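Local coordinates for protein pentalenene synthase (Streptomyces chartreusis NRRL 3882, PDB 6Q4S) that probably converts farnesyl diphosphate, with magnesium as cofactor, into the bicyclic sesquiterpene alcohol 7-epi-alpha-eudesmol, at residues Met208-Asp213 with Leu267-Glu272. Residues are numbered along the deposited sequence; the frame is centred on the assembly and turned at random.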
loop_
_atom_site.group_PDB
_atom_site.type_symbol
_atom_site.label_atom_id
_atom_site.label_comp_id
_atom_site.label_asym_id
_atom_site.label_seq_id
_atom_site.Cartn_x
_atom_site.Cartn_y
_atom_site.Cartn_z
ATOM N N MET A 208 4.814 16.172 11.142
ATOM C CA MET A 208 5.627 15.352 10.269
ATOM C C MET A 208 4.955 15.087 8.895
ATOM O O MET A 208 5.639 15.066 7.870
ATOM C CB MET A 208 5.972 14.048 10.987
ATOM C CG MET A 208 6.786 13.069 10.167
ATOM S SD MET A 208 8.433 13.665 9.781
ATOM C CE MET A 208 9.297 13.024 11.252
ATOM N N GLU A 209 3.644 14.899 8.865
ATOM C CA GLU A 209 2.976 14.649 7.590
ATOM C C GLU A 209 3.128 15.857 6.691
ATOM O O GLU A 209 3.414 15.723 5.505
ATOM C CB GLU A 209 1.480 14.381 7.706
ATOM C CG GLU A 209 1.190 13.046 8.330
ATOM C CD GLU A 209 -0.219 12.557 8.099
ATOM O OE1 GLU A 209 -1.101 13.316 7.596
ATOM O OE2 GLU A 209 -0.431 11.374 8.444
ATOM N N ARG A 210 2.928 17.038 7.272
ATOM C CA ARG A 210 3.156 18.266 6.516
ATOM C C ARG A 210 4.607 18.494 6.089
ATOM O O ARG A 210 4.880 18.989 5.000
ATOM C CB ARG A 210 2.586 19.438 7.359
ATOM C CG ARG A 210 2.678 20.779 6.724
ATOM C CD ARG A 210 1.776 20.884 5.548
ATOM N NE ARG A 210 1.776 22.253 5.049
ATOM C CZ ARG A 210 1.319 22.611 3.851
ATOM N NH1 ARG A 210 0.810 21.727 2.972
ATOM N NH2 ARG A 210 1.391 23.868 3.511
ATOM N N MET A 211 5.573 18.157 6.941
ATOM C CA MET A 211 6.963 18.276 6.573
ATOM C C MET A 211 7.352 17.466 5.330
ATOM O O MET A 211 8.096 17.945 4.502
ATOM C CB MET A 211 7.878 17.899 7.731
ATOM C CG MET A 211 7.908 18.980 8.792
ATOM S SD MET A 211 8.764 18.498 10.310
ATOM C CE MET A 211 10.486 18.360 9.873
ATOM N N ARG A 212 6.831 16.243 5.229
ATOM C CA ARG A 212 7.068 15.385 4.087
ATOM C C ARG A 212 6.465 15.993 2.814
ATOM O O ARG A 212 7.097 15.989 1.750
ATOM C CB ARG A 212 6.479 13.983 4.366
ATOM C CG ARG A 212 7.235 13.218 5.456
ATOM C CD ARG A 212 6.457 12.065 6.101
ATOM N NE ARG A 212 6.070 10.981 5.186
ATOM C CZ ARG A 212 6.826 9.939 4.822
ATOM N NH1 ARG A 212 8.064 9.800 5.256
ATOM N NH2 ARG A 212 6.314 8.993 4.023
ATOM N N ASP A 213 5.246 16.497 2.933
ATOM C CA ASP A 213 4.604 17.189 1.814
ATOM C C ASP A 213 5.372 18.421 1.363
ATOM O O ASP A 213 5.594 18.585 0.151
ATOM C CB ASP A 213 3.209 17.612 2.162
ATOM C CG ASP A 213 2.223 16.471 2.175
ATOM O OD1 ASP A 213 2.425 15.373 1.568
ATOM O OD2 ASP A 213 1.162 16.731 2.750
ATOM N N LEU A 267 9.995 25.987 1.439
ATOM C CA LEU A 267 11.180 25.845 2.310
ATOM C C LEU A 267 11.014 26.526 3.662
ATOM O O LEU A 267 11.178 25.881 4.717
ATOM C CB LEU A 267 12.423 26.329 1.600
ATOM C CG LEU A 267 13.777 26.049 2.238
ATOM C CD1 LEU A 267 14.113 24.572 2.480
ATOM C CD2 LEU A 267 14.842 26.669 1.349
ATOM N N ASP A 268 10.618 27.801 3.675
ATOM C CA ASP A 268 10.436 28.485 4.954
ATOM C C ASP A 268 9.355 27.915 5.816
ATOM O O ASP A 268 9.495 27.971 7.036
ATOM C CB ASP A 268 10.120 29.989 4.807
ATOM C CG ASP A 268 11.221 30.767 4.111
ATOM O OD1 ASP A 268 12.418 30.364 4.130
ATOM O OD2 ASP A 268 10.843 31.795 3.502
ATOM N N GLU A 269 8.260 27.424 5.241
ATOM C CA GLU A 269 7.262 26.777 6.061
ATOM C C GLU A 269 7.861 25.423 6.638
ATOM O O GLU A 269 7.589 25.075 7.787
ATOM C CB GLU A 269 5.956 26.521 5.313
ATOM C CG GLU A 269 4.859 25.958 6.243
ATOM C CD GLU A 269 3.575 25.465 5.553
ATOM O OE1 GLU A 269 3.353 25.736 4.355
ATOM O OE2 GLU A 269 2.753 24.773 6.219
ATOM N N TYR A 270 8.594 24.696 5.803
ATOM C CA TYR A 270 9.342 23.485 6.212
ATOM C C TYR A 270 10.251 23.792 7.420
ATOM O O TYR A 270 10.164 23.113 8.488
ATOM C CB TYR A 270 10.174 22.826 5.050
ATOM C CG TYR A 270 11.059 21.703 5.607
ATOM C CD1 TYR A 270 10.509 20.444 5.937
ATOM C CD2 TYR A 270 12.377 21.938 5.911
ATOM C CE1 TYR A 270 11.286 19.450 6.502
ATOM C CE2 TYR A 270 13.170 20.964 6.502
ATOM C CZ TYR A 270 12.631 19.720 6.810
ATOM O OH TYR A 270 13.438 18.754 7.398
ATOM N N LEU A 271 11.065 24.848 7.291
ATOM C CA LEU A 271 11.919 25.274 8.395
ATOM C C LEU A 271 11.170 25.657 9.679
ATOM O O LEU A 271 11.656 25.335 10.777
ATOM C CB LEU A 271 12.853 26.377 7.946
ATOM C CG LEU A 271 13.822 25.963 6.855
ATOM C CD1 LEU A 271 14.607 27.169 6.331
ATOM C CD2 LEU A 271 14.776 24.848 7.318
ATOM N N GLU A 272 9.998 26.288 9.566
ATOM C CA GLU A 272 9.142 26.579 10.758
ATOM C C GLU A 272 8.653 25.293 11.438
ATOM O O GLU A 272 8.545 25.216 12.677
ATOM C CB GLU A 272 7.894 27.411 10.418
ATOM C CG GLU A 272 8.123 28.882 10.041
ATOM C CD GLU A 272 6.970 29.562 9.242
ATOM O OE1 GLU A 272 5.833 29.018 9.107
ATOM O OE2 GLU A 272 7.209 30.687 8.722
#
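Met211 lays its side chain across the phenol of Tyr270 at about a right angle, where segments 208-213 and 267-272 have their nearest CA pair (Met211 CA to Tyr270 CA 5.7 Å). Its methyl CE lies 3.6 Å from Tyr270 CE1 and approaches the ring obliquely, while Met211 CB packs 3.9 Å from the same CE1. A bend at the last torsion of Met211 (chi3 69°) turns CE back toward the phenol. Tyr270 OH is hydrogen-bonded to Gln274, one turn on, and Val298 of helix 288-313 touches both side chains. The contact joins helices 206-228 and 252-284 of the all-helical terpene synthase fold, away from the likely magnesium and substrate sites. Beside this buried apolar pair, at a partly exposed edge, Arg210 grips the Glu269 carboxylate side-on in a salt bridge. Arg210 NE donates to Glu269 OE2 at 2.9 Å; OE2 lies in the guanidinium plane, but NE meets it from above the carboxylate plane. Arg210 NH2 reaches Glu269 OE1 on its syn side at 2.8 Å. The two planes stand 48° apart. With CG anti to the backbone N (chi1 -174°), Glu269 extends its carboxylate to the guanidinium. A leucine in place of Arg210 would probably leave that carboxylate without its charged mate and freer to turn.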